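Local coordinates for protein amino Transferase (Eubacterium rectale, PDB 3ELE) that probably catalyses the pyridoxal-5'-phosphate-dependent transfer of amino groups between amino acids and oxo acids, at residues H157-F162 / E191-K196. Residues are numbered along the deposited sequence; the frame is centred on the assembly and turned at random.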
loop_
_atom_site.group_PDB
_atom_site.type_symbol
_atom_site.label_atom_id
_atom_site.label_comp_id
_atom_site.label_asym_id
_atom_site.label_seq_id
_atom_site.Cartn_x
_atom_site.Cartn_y
_atom_site.Cartn_z
ATOM N N HIS A 157 19.766 -25.225 18.029
ATOM C CA HIS A 157 18.355 -25.057 18.486
ATOM C C HIS A 157 17.473 -24.046 17.719
ATOM O O HIS A 157 16.276 -23.989 17.984
ATOM C CB HIS A 157 18.358 -24.658 19.974
ATOM C CG HIS A 157 19.019 -25.658 20.867
ATOM N ND1 HIS A 157 18.403 -26.829 21.257
ATOM C CD2 HIS A 157 20.246 -25.664 21.445
ATOM C CE1 HIS A 157 19.222 -27.514 22.036
ATOM N NE2 HIS A 157 20.348 -26.831 22.163
ATOM N N PHE A 158 18.043 -23.291 16.771
ATOM C CA PHE A 158 17.335 -22.236 16.013
ATOM C C PHE A 158 16.693 -21.150 16.894
ATOM O O PHE A 158 15.556 -20.713 16.659
ATOM C CB PHE A 158 16.407 -22.822 14.948
ATOM C CG PHE A 158 17.149 -23.529 13.857
ATOM C CD1 PHE A 158 17.785 -22.795 12.849
ATOM C CD2 PHE A 158 17.271 -24.923 13.860
ATOM C CE1 PHE A 158 18.511 -23.452 11.827
ATOM C CE2 PHE A 158 17.998 -25.583 12.851
ATOM C CZ PHE A 158 18.615 -24.844 11.834
ATOM N N GLN A 159 17.469 -20.748 17.913
ATOM C CA GLN A 159 17.145 -19.652 18.804
ATOM C C GLN A 159 18.099 -18.524 18.342
ATOM O O GLN A 159 18.200 -18.278 17.130
ATOM C CB GLN A 159 17.284 -20.077 20.275
ATOM C CG GLN A 159 16.314 -21.187 20.710
ATOM C CD GLN A 159 14.855 -20.723 20.859
ATOM O OE1 GLN A 159 14.556 -19.711 21.536
ATOM N NE2 GLN A 159 13.934 -21.501 20.285
ATOM N N ILE A 160 18.803 -17.861 19.252
ATOM C CA ILE A 160 19.705 -16.765 18.887
ATOM C C ILE A 160 21.081 -17.054 19.445
ATOM O O ILE A 160 21.203 -17.461 20.587
ATOM C CB ILE A 160 19.190 -15.410 19.435
ATOM C CG1 ILE A 160 17.785 -15.102 18.857
ATOM C CG2 ILE A 160 20.191 -14.279 19.125
ATOM C CD1 ILE A 160 17.181 -13.759 19.285
ATOM N N ASP A 161 22.106 -16.865 18.611
ATOM C CA ASP A 161 23.504 -16.929 19.051
ATOM C C ASP A 161 23.753 -15.520 19.599
ATOM O O ASP A 161 24.085 -14.598 18.839
ATOM C CB ASP A 161 24.421 -17.276 17.871
ATOM C CG ASP A 161 25.898 -17.284 18.230
ATOM O OD1 ASP A 161 26.343 -16.669 19.242
ATOM O OD2 ASP A 161 26.642 -17.868 17.429
ATOM N N PHE A 162 23.580 -15.357 20.910
ATOM C CA PHE A 162 23.743 -14.046 21.567
ATOM C C PHE A 162 25.135 -13.440 21.495
ATOM O O PHE A 162 25.245 -12.214 21.471
ATOM C CB PHE A 162 23.217 -14.061 23.006
ATOM C CG PHE A 162 21.727 -14.223 23.082
ATOM C CD1 PHE A 162 20.880 -13.169 22.692
ATOM C CD2 PHE A 162 21.159 -15.438 23.479
ATOM C CE1 PHE A 162 19.496 -13.309 22.725
ATOM C CE2 PHE A 162 19.772 -15.592 23.513
ATOM C CZ PHE A 162 18.937 -14.527 23.142
ATOM N N GLU A 191 10.543 -17.858 26.058
ATOM C CA GLU A 191 10.560 -16.717 26.980
ATOM C C GLU A 191 11.999 -16.369 27.358
ATOM O O GLU A 191 12.359 -15.183 27.409
ATOM C CB GLU A 191 9.766 -17.017 28.256
ATOM C CG GLU A 191 9.572 -15.799 29.134
ATOM C CD GLU A 191 8.844 -16.073 30.440
ATOM O OE1 GLU A 191 9.102 -17.123 31.088
ATOM O OE2 GLU A 191 8.060 -15.185 30.845
ATOM N N GLU A 192 12.807 -17.399 27.615
ATOM C CA GLU A 192 14.209 -17.225 27.979
ATOM C C GLU A 192 14.974 -16.477 26.873
ATOM O O GLU A 192 15.703 -15.531 27.164
ATOM C CB GLU A 192 14.852 -18.579 28.319
ATOM C CG GLU A 192 16.299 -18.509 28.786
ATOM C CD GLU A 192 16.866 -19.869 29.177
ATOM O OE1 GLU A 192 16.109 -20.752 29.648
ATOM O OE2 GLU A 192 18.093 -20.046 29.029
ATOM N N THR A 193 14.781 -16.890 25.623
ATOM C CA THR A 193 15.404 -16.226 24.464
ATOM C C THR A 193 14.961 -14.759 24.352
ATOM O O THR A 193 15.798 -13.873 24.172
ATOM C CB THR A 193 15.090 -16.992 23.170
ATOM O OG1 THR A 193 15.701 -18.276 23.253
ATOM C CG2 THR A 193 15.607 -16.278 21.944
ATOM N N ILE A 194 13.654 -14.519 24.510
ATOM C CA ILE A 194 13.077 -13.174 24.464
ATOM C C ILE A 194 13.622 -12.312 25.626
ATOM O O ILE A 194 13.936 -11.142 25.402
ATOM C CB ILE A 194 11.503 -13.206 24.419
ATOM C CG1 ILE A 194 10.976 -13.935 23.144
ATOM C CG2 ILE A 194 10.907 -11.788 24.530
ATOM C CD1 ILE A 194 11.389 -13.296 21.768
ATOM N N LYS A 195 13.766 -12.892 26.826
ATOM C CA LYS A 195 14.329 -12.182 27.999
ATOM C C LYS A 195 15.818 -11.831 27.811
ATOM O O LYS A 195 16.206 -10.708 28.100
ATOM C CB LYS A 195 14.140 -12.976 29.306
ATOM C CG LYS A 195 12.703 -12.989 29.823
ATOM C CD LYS A 195 12.437 -14.084 30.852
ATOM C CE LYS A 195 13.160 -13.895 32.159
ATOM N NZ LYS A 195 12.862 -15.030 33.122
ATOM N N LYS A 196 16.634 -12.781 27.339
ATOM C CA LYS A 196 18.080 -12.513 27.086
ATOM C C LYS A 196 18.269 -11.424 26.025
ATOM O O LYS A 196 19.135 -10.567 26.176
ATOM C CB LYS A 196 18.856 -13.771 26.665
ATOM C CG LYS A 196 19.032 -14.808 27.763
ATOM C CD LYS A 196 19.962 -15.981 27.352
ATOM C CE LYS A 196 21.448 -15.520 27.257
ATOM N NZ LYS A 196 22.470 -16.623 27.192
#
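Thr193 and Gln159 make the short, polar end of this contact: the hydroxyl OG1 of Thr193 donates to OE1 of Gln159 over 2.5 Å, reaching a lone pair in the plane of the amide at a C=O...donor angle of 136°. The glutamine chain is bent at chi2 (-73°), which turns CD toward the helix. OE1 also accepts from the backbone N of Ser190, and NE2 donates to Val188 O, which together should keep the amide from flipping. Beyond this bond, on the methyl side of Thr193, the packing turns to carbon and stays close. The methyl CG2 of Thr193 lies 4.0 Å from CG1 of Ile160, and the rim atom CZ of Phe162 comes within 3.9 Å of the same methyl. In fold terms, the loop after strand 147-151, running into helix 162-167, is laid against the first turns of helix 191-208, in what is, by family, the large pyridoxal-phosphate-binding domain, built round a mixed, largely parallel sheet. Phe162 sits between two layers: Ile160 CB lies over one face and Lys196 CB over the other, both offset toward the rim, the lysine carbon making a CH-pi contact 3.9 Å from the ring centroid. The carbonyl O of Thr193 meets the ring at its edge, 3.4 Å from CZ. An alanine at Phe162 would probably open a gap beside the Thr193 methyl and leave the Lys196 chain without the ring that it rests on. The Lys196 side is the looser one. The lysine chain bends at chi3 (71°), which leaves CE 3.8 Å from Phe162 CD2, while the residue as a whole is exposed to solvent. Further along helix 191-208, Leu197 and Leu200 also touch the phenylalanine.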